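Long-range contacts in cytosolic IMP-GMP specific 5'-nucleotidase (Legionella pneumophila subsp. pneumophila, PDB 4OHF), which probably hydrolyses selected nucleoside 5'-monophosphates such as IMP and GMP to nucleoside and phosphate, with the help of a bound magnesium ion: residues A332-A337 with S400-K405; G345-I350 with L389-L394. One frame throughout, in Å; residues are numbered along the deposited sequence.

Contact 1. Residues A332-A337 with S400-K405; sequences ASQIRA and SFYNPK
Phe401 lays one face of its ring against Ala337, the residue that follows the last turn of helix 327-336. Ala337 CA stands 3.8 Å from the ring centroid and only 4° off the ring normal, a CH-pi contact over the centre, while Ala337 CB adds an apolar contact of 3.6 Å to Phe401 CG. A methyl group suits this place because it lets the flat ring approach the backbone itself. A chi1 of -68° sets Phe401 CG anti to the carbonyl carbon, on the side of the helix end. Next to it, Tyr402 brings CE1 to 3.4 Å from Ser333 CB and sets its hydroxyl against Gln334, with OH 3.4 Å from Gln334 CG. The Gln334 and Tyr402 side chains cross at about a right angle, and the phenol reaches on to Glu341 by a weak hydrogen bond. The small Ser333 leaves room for this ring; its OG lies 2.9 Å from Phe401 O, but Glu329 O is also within reach and the single proton could serve either.

The Arg336 side chain forms the looser, solvent-exposed margin. There CB meets Phe401 CD2 at 3.7 Å, and the bent chain folds back so that Ala332 O lies above one guanidinium face, toward its rim. An aromatic pair packed against a helix end here marks the base of the antiparallel helical hairpin, where the returning chain meets the HAD-like core.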
loop_
_atom_site.group_PDB
_atom_site.type_symbol
_atom_site.label_atom_id
_atom_site.label_comp_id
_atom_site.label_asym_id
_atom_site.label_seq_id
_atom_site.Cartn_x
_atom_site.Cartn_y
_atom_site.Cartn_z
ATOM N N ALA B 332 24.290 -27.821 20.716
ATOM C CA ALA B 332 24.429 -29.085 21.435
ATOM C C ALA B 332 23.974 -30.235 20.557
ATOM O O ALA B 332 24.589 -31.300 20.550
ATOM C CB ALA B 332 23.627 -29.058 22.735
ATOM N N SER B 333 22.899 -30.014 19.813
ATOM C CA SER B 333 22.388 -31.041 18.922
ATOM C C SER B 333 23.220 -31.255 17.651
ATOM O O SER B 333 23.340 -32.375 17.169
ATOM C CB SER B 333 20.940 -30.733 18.544
ATOM O OG SER B 333 20.086 -30.958 19.650
ATOM N N GLN B 334 23.794 -30.198 17.098
ATOM C CA GLN B 334 24.586 -30.371 15.882
ATOM C C GLN B 334 25.870 -31.154 16.199
ATOM O O GLN B 334 26.403 -31.875 15.345
ATOM C CB GLN B 334 24.918 -29.009 15.261
ATOM C CG GLN B 334 23.680 -28.192 14.859
ATOM C CD GLN B 334 24.023 -26.807 14.306
ATOM O OE1 GLN B 334 24.449 -26.667 13.158
ATOM N NE2 GLN B 334 23.847 -25.782 15.133
ATOM N N ILE B 335 26.350 -31.006 17.431
ATOM C CA ILE B 335 27.543 -31.693 17.888
ATOM C C ILE B 335 27.234 -33.176 18.086
ATOM O O ILE B 335 28.028 -34.043 17.740
ATOM C CB ILE B 335 28.020 -31.121 19.227
ATOM C CG1 ILE B 335 28.264 -29.619 19.091
ATOM C CG2 ILE B 335 29.269 -31.865 19.689
ATOM C CD1 ILE B 335 28.765 -28.947 20.353
ATOM N N ARG B 336 26.074 -33.461 18.663
ATOM C CA ARG B 336 25.652 -34.832 18.906
ATOM C C ARG B 336 25.315 -35.523 17.604
ATOM O O ARG B 336 25.138 -36.739 17.565
ATOM C CB ARG B 336 24.425 -34.849 19.809
ATOM C CG ARG B 336 24.709 -35.245 21.254
ATOM C CD ARG B 336 23.788 -34.492 22.202
ATOM N NE ARG B 336 22.479 -34.264 21.601
ATOM C CZ ARG B 336 21.636 -33.301 21.971
ATOM N NH1 ARG B 336 21.959 -32.461 22.954
ATOM N NH2 ARG B 336 20.471 -33.169 21.341
ATOM N N ALA B 337 25.235 -34.749 16.530
ATOM C CA ALA B 337 24.867 -35.303 15.243
ATOM C C ALA B 337 26.044 -35.322 14.293
ATOM O O ALA B 337 25.939 -35.826 13.162
ATOM C CB ALA B 337 23.705 -34.502 14.643
ATOM N N SER B 400 16.489 -37.471 14.519
ATOM C CA SER B 400 16.298 -37.774 15.927
ATOM C C SER B 400 17.111 -36.875 16.877
ATOM O O SER B 400 16.872 -36.899 18.091
ATOM C CB SER B 400 16.635 -39.241 16.199
ATOM O OG SER B 400 17.979 -39.532 15.854
ATOM N N PHE B 401 18.066 -36.105 16.337
ATOM C CA PHE B 401 18.875 -35.197 17.159
ATOM C C PHE B 401 18.215 -33.823 17.348
ATOM O O PHE B 401 18.645 -33.028 18.177
ATOM C CB PHE B 401 20.263 -34.981 16.549
ATOM C CG PHE B 401 21.137 -36.198 16.570
ATOM C CD1 PHE B 401 21.142 -37.090 15.496
ATOM C CD2 PHE B 401 21.937 -36.477 17.675
ATOM C CE1 PHE B 401 21.938 -38.244 15.535
ATOM C CE2 PHE B 401 22.727 -37.625 17.716
ATOM C CZ PHE B 401 22.731 -38.506 16.653
ATOM N N TYR B 402 17.165 -33.558 16.582
ATOM C CA TYR B 402 16.470 -32.286 16.663
ATOM C C TYR B 402 14.991 -32.508 16.917
ATOM O O TYR B 402 14.511 -33.640 16.861
ATOM C CB TYR B 402 16.659 -31.511 15.355
ATOM C CG TYR B 402 18.106 -31.405 14.929
ATOM C CD1 TYR B 402 18.989 -30.573 15.611
ATOM C CD2 TYR B 402 18.593 -32.139 13.850
ATOM C CE1 TYR B 402 20.317 -30.462 15.232
ATOM C CE2 TYR B 402 19.937 -32.041 13.458
ATOM C CZ TYR B 402 20.793 -31.190 14.159
ATOM O OH TYR B 402 22.111 -31.041 13.785
ATOM N N ASN B 403 14.281 -31.421 17.195
ATOM C CA ASN B 403 12.853 -31.453 17.452
ATOM C C ASN B 403 12.151 -32.327 16.401
ATOM O O ASN B 403 12.215 -32.047 15.201
ATOM C CB ASN B 403 12.321 -30.014 17.428
ATOM C CG ASN B 403 10.821 -29.950 17.573
ATOM O OD1 ASN B 403 10.088 -30.323 16.655
ATOM N ND2 ASN B 403 10.350 -29.487 18.737
ATOM N N PRO B 404 11.482 -33.410 16.836
ATOM C CA PRO B 404 10.790 -34.310 15.904
ATOM C C PRO B 404 9.801 -33.704 14.908
ATOM O O PRO B 404 9.730 -34.144 13.758
ATOM C CB PRO B 404 10.138 -35.349 16.833
ATOM C CG PRO B 404 10.093 -34.695 18.165
ATOM C CD PRO B 404 11.376 -33.913 18.216
ATOM N N LYS B 405 9.042 -32.699 15.329
ATOM C CA LYS B 405 8.091 -32.080 14.426
ATOM C C LYS B 405 8.676 -31.015 13.499
ATOM O O LYS B 405 8.272 -30.909 12.336
ATOM C CB LYS B 405 6.950 -31.432 15.217
ATOM C CG LYS B 405 6.028 -32.408 15.946
ATOM C CD LYS B 405 5.015 -31.683 16.859
ATOM C CE LYS B 405 3.935 -30.939 16.081
ATOM N NZ LYS B 405 2.940 -30.237 16.980
#

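Contact 2. Residues G345-I350 with L389-L394; sequences GEAMAI and LQISRL
Helices 345-350 and 389-394 run antiparallel, their axes 9.8 Å apart at an angle of 151°, with Ala347 and Ile391 closest in the backbone at 6.4 Å between CA atoms. They belong to the long arms 338-367 and 374-399 of an antiparallel helical hairpin, which projects from the body of the nucleotidase.

Ala347 is the centre of the contact. Its methyl points at the other arm and touches three side chains there: Ile391 CG1 at 3.6 Å, Leu394 CD1 at 4.2 Å and, on the exposed flank, Gln390 NE2 at 3.9 Å. Alanine suits the place because one small group meets three larger partners and is small enough for Ile391 to reach the backbone beside it. No hydrogen bond spans the segments; apart from the glutamine amide, the side chains that meet are apolar.

Gln390 starts with CG anti to the backbone N (chi1 -176°) and stays extended beyond it. The extended chain brings the amide NE2 to the edge of the contact, a border exposed enough for a polar end. Leu394, one turn further on, also packs on Ile340, Lys343 and Ile344 of the first arm, and so carries the apolar seam towards the hairpin base. Met348 CG approaches Ile391 CD1 loosely, at 4.5 Å, and the residue also packs on Arg450 of the second subunit. The CG1-CD1 arm of Ile391 runs past the alanine methyl to the backbone, where CD1 lies 3.6 Å from Ala347 O.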
loop_
_atom_site.group_PDB
_atom_site.type_symbol
_atom_site.label_atom_id
_atom_site.label_comp_id
_atom_site.label_asym_id
_atom_site.label_seq_id
_atom_site.Cartn_x
_atom_site.Cartn_y
_atom_site.Cartn_z
ATOM N N GLY B 345 27.621 -36.895 4.615
ATOM C CA GLY B 345 28.455 -36.212 3.643
ATOM C C GLY B 345 29.190 -37.181 2.729
ATOM O O GLY B 345 29.189 -37.013 1.508
ATOM N N GLU B 346 29.826 -38.196 3.317
ATOM C CA GLU B 346 30.562 -39.199 2.543
ATOM C C GLU B 346 29.615 -39.932 1.603
ATOM O O GLU B 346 29.990 -40.300 0.494
ATOM C CB GLU B 346 31.228 -40.229 3.466
ATOM C CG GLU B 346 32.282 -39.664 4.417
ATOM C CD GLU B 346 32.676 -40.645 5.537
ATOM O OE1 GLU B 346 33.411 -40.228 6.463
ATOM O OE2 GLU B 346 32.244 -41.826 5.497
ATOM N N ALA B 347 28.385 -40.144 2.065
ATOM C CA ALA B 347 27.368 -40.845 1.298
ATOM C C ALA B 347 26.852 -40.003 0.148
ATOM O O ALA B 347 26.553 -40.519 -0.923
ATOM C CB ALA B 347 26.213 -41.241 2.207
ATOM N N MET B 348 26.731 -38.705 0.363
ATOM C CA MET B 348 26.245 -37.867 -0.711
ATOM C C MET B 348 27.329 -37.762 -1.765
ATOM O O MET B 348 27.049 -37.822 -2.956
ATOM C CB MET B 348 25.845 -36.497 -0.179
ATOM C CG MET B 348 24.569 -36.552 0.641
ATOM S SD MET B 348 23.717 -34.962 0.784
ATOM C CE MET B 348 24.245 -34.353 2.448
ATOM N N ALA B 349 28.573 -37.626 -1.315
ATOM C CA ALA B 349 29.725 -37.545 -2.212
ATOM C C ALA B 349 29.692 -38.722 -3.185
ATOM O O ALA B 349 29.739 -38.542 -4.408
ATOM C CB ALA B 349 31.018 -37.575 -1.402
ATOM N N ILE B 350 29.608 -39.927 -2.629
ATOM C CA ILE B 350 29.553 -41.141 -3.429
ATOM C C ILE B 350 28.356 -41.108 -4.378
ATOM O O ILE B 350 28.489 -41.406 -5.567
ATOM C CB ILE B 350 29.443 -42.385 -2.525
ATOM C CG1 ILE B 350 30.734 -42.552 -1.725
ATOM C CG2 ILE B 350 29.148 -43.621 -3.360
ATOM C CD1 ILE B 350 30.687 -43.681 -0.704
ATOM N N LEU B 389 19.278 -45.446 -0.515
ATOM C CA LEU B 389 18.596 -46.052 0.623
ATOM C C LEU B 389 19.411 -45.847 1.893
ATOM O O LEU B 389 18.856 -45.562 2.952
ATOM C CB LEU B 389 18.384 -47.545 0.382
ATOM C CG LEU B 389 17.700 -48.292 1.523
ATOM C CD1 LEU B 389 16.240 -47.877 1.606
ATOM C CD2 LEU B 389 17.822 -49.791 1.295
ATOM N N GLN B 390 20.726 -45.995 1.778
ATOM C CA GLN B 390 21.629 -45.808 2.908
ATOM C C GLN B 390 21.410 -44.390 3.470
ATOM O O GLN B 390 21.223 -44.202 4.675
ATOM C CB GLN B 390 23.076 -45.966 2.432
ATOM C CG GLN B 390 24.129 -45.899 3.521
ATOM C CD GLN B 390 25.554 -45.819 2.957
ATOM O OE1 GLN B 390 25.928 -46.579 2.053
ATOM N NE2 GLN B 390 26.357 -44.899 3.498
ATOM N N ILE B 391 21.417 -43.413 2.560
ATOM C CA ILE B 391 21.231 -41.995 2.862
ATOM C C ILE B 391 19.874 -41.686 3.480
ATOM O O ILE B 391 19.786 -41.027 4.518
ATOM C CB ILE B 391 21.369 -41.139 1.565
ATOM C CG1 ILE B 391 22.830 -41.098 1.113
ATOM C CG2 ILE B 391 20.821 -39.738 1.791
ATOM C CD1 ILE B 391 23.020 -40.658 -0.344
ATOM N N SER B 392 18.818 -42.147 2.825
ATOM C CA SER B 392 17.462 -41.889 3.301
ATOM C C SER B 392 17.330 -42.295 4.765
ATOM O O SER B 392 16.621 -41.645 5.551
ATOM C CB SER B 392 16.456 -42.656 2.439
ATOM O OG SER B 392 15.166 -42.083 2.541
ATOM N N ARG B 393 18.026 -43.373 5.119
ATOM C CA ARG B 393 18.021 -43.887 6.481
ATOM C C ARG B 393 18.922 -43.017 7.355
ATOM O O ARG B 393 18.529 -42.637 8.459
ATOM C CB ARG B 393 18.474 -45.357 6.498
ATOM C CG ARG B 393 17.710 -46.215 5.487
ATOM C CD ARG B 393 17.076 -47.460 6.084
ATOM N NE ARG B 393 17.830 -48.662 5.753
ATOM C CZ ARG B 393 17.285 -49.793 5.320
ATOM N NH1 ARG B 393 15.973 -49.892 5.161
ATOM N NH2 ARG B 393 18.058 -50.828 5.033
ATOM N N LEU B 394 20.119 -42.690 6.871
ATOM C CA LEU B 394 21.020 -41.824 7.629
ATOM C C LEU B 394 20.318 -40.507 7.956
ATOM O O LEU B 394 20.486 -39.971 9.044
ATOM C CB LEU B 394 22.297 -41.540 6.840
ATOM C CG LEU B 394 23.403 -42.595 6.907
ATOM C CD1 LEU B 394 24.508 -42.234 5.941
ATOM C CD2 LEU B 394 23.951 -42.676 8.323
#

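Contacts 1 and 2 lie at two levels of one hairpin, on neighbouring but different segments. Helix 327-336 leads directly into helix 338-367, the outgoing arm; helix 374-399 returns, and the loop after it closes contact 1. In chain order the segments therefore come as 332-337, 345-350, 389-394 and 400-405, with contact 2 wholly enclosed by contact 1. Their centres lie 18 Å apart and their nearest atoms about 7 Å, so they do not touch. Contact 1 lies at the base and contact 2 further out; both are away from the annotated sites. Both also meet the second subunit, which places arm 338-367 and the helix before it next to that subunit.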